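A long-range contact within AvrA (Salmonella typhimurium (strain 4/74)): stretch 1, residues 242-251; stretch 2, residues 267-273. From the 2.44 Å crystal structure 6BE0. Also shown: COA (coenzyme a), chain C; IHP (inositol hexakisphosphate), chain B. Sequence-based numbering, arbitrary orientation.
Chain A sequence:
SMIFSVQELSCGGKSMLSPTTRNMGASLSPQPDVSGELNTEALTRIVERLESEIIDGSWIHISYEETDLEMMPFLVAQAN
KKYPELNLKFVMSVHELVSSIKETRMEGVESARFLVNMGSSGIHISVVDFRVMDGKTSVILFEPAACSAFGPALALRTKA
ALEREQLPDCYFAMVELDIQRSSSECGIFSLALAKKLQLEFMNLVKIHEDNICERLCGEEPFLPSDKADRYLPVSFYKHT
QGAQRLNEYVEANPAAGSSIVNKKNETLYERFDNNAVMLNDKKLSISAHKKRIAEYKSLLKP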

# COMPACT_ATOMS: atom_id res chain seq x y z
N GLY A 242 14.14 -0.30 -5.67
CA GLY A 242 14.78 -0.20 -6.96
C GLY A 242 15.24 1.22 -7.26
O GLY A 242 14.42 2.14 -7.33
N ALA A 243 16.54 1.39 -7.43
CA ALA A 243 17.11 2.70 -7.72
C ALA A 243 16.61 3.22 -9.06
O ALA A 243 16.32 4.41 -9.21
CB ALA A 243 18.63 2.63 -7.71
N GLN A 244 16.51 2.33 -10.04
CA GLN A 244 16.01 2.69 -11.36
C GLN A 244 14.57 3.18 -11.26
O GLN A 244 14.19 4.14 -11.92
CB GLN A 244 16.10 1.50 -12.32
CG GLN A 244 15.59 1.78 -13.73
CD GLN A 244 16.38 2.87 -14.42
OE1 GLN A 244 17.61 2.95 -14.29
NE2 GLN A 244 15.69 3.72 -15.17
N ARG A 245 13.77 2.51 -10.44
CA ARG A 245 12.37 2.86 -10.26
C ARG A 245 12.22 4.26 -9.68
O ARG A 245 11.32 5.01 -10.05
CB ARG A 245 11.67 1.84 -9.36
CG ARG A 245 10.19 2.10 -9.13
CD ARG A 245 9.37 1.99 -10.41
NE ARG A 245 7.99 2.42 -10.20
CZ ARG A 245 7.56 3.67 -10.28
NH1 ARG A 245 8.41 4.65 -10.59
NH2 ARG A 245 6.29 3.96 -10.07
N LEU A 246 13.12 4.61 -8.76
CA LEU A 246 13.12 5.95 -8.18
C LEU A 246 13.54 6.99 -9.21
O LEU A 246 12.99 8.09 -9.25
CB LEU A 246 14.06 6.02 -6.97
CG LEU A 246 13.57 5.38 -5.67
CD1 LEU A 246 14.66 5.44 -4.61
CD2 LEU A 246 12.30 6.05 -5.16
N ASN A 247 14.50 6.63 -10.06
CA ASN A 247 14.94 7.52 -11.13
C ASN A 247 13.81 7.82 -12.10
O ASN A 247 13.76 8.88 -12.71
CB ASN A 247 16.12 6.92 -11.90
CG ASN A 247 17.34 6.72 -11.03
OD1 ASN A 247 17.46 7.31 -9.95
ND2 ASN A 247 18.27 5.89 -11.50
N GLU A 248 12.89 6.87 -12.25
CA GLU A 248 11.75 7.04 -13.13
C GLU A 248 10.72 7.98 -12.52
O GLU A 248 10.03 8.71 -13.23
CB GLU A 248 11.10 5.69 -13.45
CG GLU A 248 11.97 4.78 -14.31
CD GLU A 248 11.44 3.37 -14.38
OE1 GLU A 248 10.28 3.14 -13.98
OE2 GLU A 248 12.19 2.48 -14.85
N TYR A 249 10.63 7.98 -11.19
CA TYR A 249 9.68 8.84 -10.49
C TYR A 249 10.14 10.29 -10.49
O TYR A 249 9.35 11.20 -10.73
CB TYR A 249 9.46 8.36 -9.06
CG TYR A 249 8.54 9.27 -8.28
CD1 TYR A 249 7.18 9.29 -8.53
CD2 TYR A 249 9.03 10.12 -7.30
CE1 TYR A 249 6.33 10.12 -7.83
CE2 TYR A 249 8.20 10.96 -6.59
CZ TYR A 249 6.84 10.95 -6.86
OH TYR A 249 6.00 11.79 -6.16
N VAL A 250 11.43 10.51 -10.21
CA VAL A 250 11.97 11.87 -10.15
C VAL A 250 12.04 12.52 -11.53
O VAL A 250 12.09 13.74 -11.64
CB VAL A 250 13.37 11.89 -9.52
CG1 VAL A 250 13.32 11.40 -8.08
CG2 VAL A 250 14.33 11.04 -10.34
N GLU A 251 12.05 11.70 -12.57
CA GLU A 251 12.02 12.22 -13.93
C GLU A 251 10.65 12.82 -14.22
O GLU A 251 10.51 13.71 -15.05
CB GLU A 251 12.35 11.13 -14.95
CG GLU A 251 13.85 10.89 -15.13
CD GLU A 251 14.15 9.72 -16.04
OE1 GLU A 251 13.28 9.37 -16.87
OE2 GLU A 251 15.25 9.14 -15.93
N THR A 267 16.73 13.18 2.20
CA THR A 267 15.95 13.21 0.97
C THR A 267 15.48 11.82 0.60
O THR A 267 15.85 10.83 1.24
CB THR A 267 16.77 13.80 -0.19
OG1 THR A 267 17.85 12.92 -0.51
CG2 THR A 267 17.32 15.17 0.18
N LEU A 268 14.66 11.74 -0.44
CA LEU A 268 14.17 10.46 -0.95
C LEU A 268 15.34 9.55 -1.31
O LEU A 268 15.34 8.36 -0.98
CB LEU A 268 13.29 10.68 -2.18
CG LEU A 268 12.69 9.44 -2.84
CD1 LEU A 268 11.68 8.77 -1.92
CD2 LEU A 268 12.05 9.81 -4.17
N TYR A 269 16.34 10.11 -1.98
CA TYR A 269 17.53 9.36 -2.37
C TYR A 269 18.40 9.01 -1.17
O TYR A 269 18.88 7.88 -1.05
CB TYR A 269 18.36 10.15 -3.38
CG TYR A 269 17.90 10.04 -4.83
CD1 TYR A 269 17.24 8.91 -5.30
CD2 TYR A 269 18.16 11.07 -5.72
CE1 TYR A 269 16.84 8.82 -6.61
CE2 TYR A 269 17.76 10.98 -7.04
CZ TYR A 269 17.10 9.85 -7.48
OH TYR A 269 16.70 9.76 -8.79
N GLU A 270 18.61 9.98 -0.29
CA GLU A 270 19.44 9.77 0.89
C GLU A 270 18.85 8.67 1.78
O GLU A 270 19.58 7.88 2.36
CB GLU A 270 19.59 11.07 1.69
CG GLU A 270 20.56 12.06 1.07
CD GLU A 270 20.77 13.29 1.94
OE1 GLU A 270 19.90 13.58 2.78
OE2 GLU A 270 21.82 13.96 1.77
N ARG A 271 17.52 8.63 1.86
CA ARG A 271 16.85 7.61 2.65
C ARG A 271 16.97 6.23 2.00
O ARG A 271 17.16 5.23 2.69
CB ARG A 271 15.38 7.95 2.86
CG ARG A 271 14.56 6.74 3.27
CD ARG A 271 13.21 7.08 3.85
NE ARG A 271 12.41 5.86 3.99
CZ ARG A 271 12.67 4.89 4.87
NH1 ARG A 271 13.69 5.00 5.71
NH2 ARG A 271 11.90 3.82 4.91
N PHE A 272 16.84 6.19 0.68
CA PHE A 272 16.94 4.93 -0.06
C PHE A 272 18.26 4.24 0.22
O PHE A 272 18.31 3.03 0.41
CB PHE A 272 16.78 5.17 -1.56
CG PHE A 272 17.09 3.96 -2.40
CD1 PHE A 272 16.14 2.96 -2.56
CD2 PHE A 272 18.32 3.82 -3.02
CE1 PHE A 272 16.42 1.84 -3.33
CE2 PHE A 272 18.60 2.70 -3.79
CZ PHE A 272 17.65 1.72 -3.95
N ASP A 273 19.34 5.03 0.26
CA ASP A 273 20.67 4.50 0.52
C ASP A 273 20.84 4.08 1.98
O ASP A 273 21.52 3.10 2.27
CB ASP A 273 21.73 5.53 0.14
CG ASP A 273 21.88 5.70 -1.37
OD1 ASP A 273 21.36 4.85 -2.13
OD2 ASP A 273 22.51 6.68 -1.80
N1A COA C . 14.49 -6.94 -2.83
C2A COA C . 14.85 -5.67 -3.20
N3A COA C . 14.92 -5.33 -4.52
C4A COA C . 14.65 -6.26 -5.49
C5A COA C . 14.29 -7.51 -5.14
C6A COA C . 14.21 -7.85 -3.79
N6A COA C . 13.93 -8.87 -2.84
N7A COA C . 14.06 -8.23 -6.28
C8A COA C . 14.29 -7.41 -7.34
N9A COA C . 14.65 -6.19 -6.86
C1B COA C . 14.97 -5.02 -7.60
C2B COA C . 16.26 -4.78 -7.56
O2B COA C . 16.57 -3.80 -6.53
C3B COA C . 16.63 -4.20 -9.03
O3B COA C . 16.24 -2.84 -9.15
P3B COA C . 17.36 -1.71 -9.40
O7A COA C . 18.18 -1.52 -8.14
O8A COA C . 18.26 -2.13 -10.53
O9A COA C . 16.69 -0.40 -9.76
C4B COA C . 15.92 -4.97 -9.89
O4B COA C . 14.62 -5.25 -9.14
C5B COA C . 16.66 -6.27 -10.18
O5B COA C . 15.81 -7.16 -10.89
P1A COA C . 16.11 -7.49 -12.43
O1A COA C . 16.83 -6.32 -13.08
O2A COA C . 16.97 -8.74 -12.51
O3A COA C . 14.74 -7.74 -13.18
C1 IHP B . 6.27 8.70 9.99
C2 IHP B . 6.14 7.36 9.28
C3 IHP B . 7.49 6.88 8.76
C4 IHP B . 8.51 6.86 9.87
C5 IHP B . 8.71 8.27 10.38
C6 IHP B . 7.42 8.80 10.99
O11 IHP B . 5.04 8.97 10.64
P1 IHP B . 4.05 10.02 9.96
O21 IHP B . 2.62 9.54 10.10
O31 IHP B . 4.35 10.17 8.48
O41 IHP B . 4.19 11.36 10.64
O12 IHP B . 5.56 6.37 10.17
P2 IHP B . 4.16 5.73 9.82
O22 IHP B . 3.13 6.80 9.56
O32 IHP B . 4.26 4.85 8.60
O42 IHP B . 3.69 4.89 11.00
O13 IHP B . 7.35 5.60 8.16
P3 IHP B . 7.50 5.45 6.58
O23 IHP B . 6.50 4.45 6.06
O33 IHP B . 7.28 6.77 5.89
O43 IHP B . 8.89 4.96 6.26
O14 IHP B . 9.74 6.25 9.42
P4 IHP B . 10.77 6.93 8.38
O24 IHP B . 11.19 5.90 7.35
O34 IHP B . 10.15 8.11 7.66
O44 IHP B . 12.00 7.38 9.11
O15 IHP B . 9.77 8.34 11.34
P5 IHP B . 10.62 9.67 11.44
O25 IHP B . 9.90 10.81 10.74
O35 IHP B . 10.83 10.03 12.89
O45 IHP B . 11.97 9.49 10.79
O16 IHP B . 7.12 8.10 12.19
P6 IHP B . 6.78 8.91 13.48
O26 IHP B . 6.78 7.99 14.68
O36 IHP B . 7.80 10.00 13.69
O46 IHP B . 5.41 9.53 13.36

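The two helices run almost antiparallel, with 172° between their N-to-C directions and axes 11.5 Å apart at closest approach, so that the start of the first lies beside the end of the second. Ala243 is thereby paired with Phe272, and Leu246 with Tyr269. The wide separation leaves the space between the helices to side chains, and three of them, Tyr269, Leu246 and Phe272, cover the most surface.

Leu246 points toward the second helix and meets three residues of it. Leu246 CD1 lies 3.5 Å from CD1 of Phe272, Leu246 CD2 is 3.9 Å from CD2 of Leu268, and Leu246 CB approaches CE1 of Tyr269 at 4.0 Å, at the edge of that ring. These are apolar contacts, made with Leu268 and its neighbour Tyr269 and, a turn further on, with Phe272.

Tyr269 leaves its backbone sideways, but with chi1 at -83° (m) its ring reaches across to the first helix. There Tyr269 OH donates a weak hydrogen bond to Asn247 OD1, 2.8 Å away, the one hydrogen bond between the stretches. Val250, one turn after Leu246, packs beside the same ring, with Val250 CG1 4.1 Å from Tyr269 CZ and Val250 CG2 3.1 Å from Tyr269 OH.

The CA-to-CB bond of Phe272 points toward the first stretch, and with chi1 t its ring lies against the beginning of that helix. Phe272 CE2 touches CB of Ala243 at 3.9 Å, and Phe272 CZ lies 3.7 Å from the backbone N of Ala243. Gly242, the N-cap residue, brings its own N to 3.9 Å from Phe272 CE1. The ring thus packs against the same helix start that binds coenzyme A: the free amide of Gln244 donates from N to O9A of the cofactor at 2.8 Å, and Ala243 N makes a weak hydrogen bond to O7A of the cofactor at 3.4 Å.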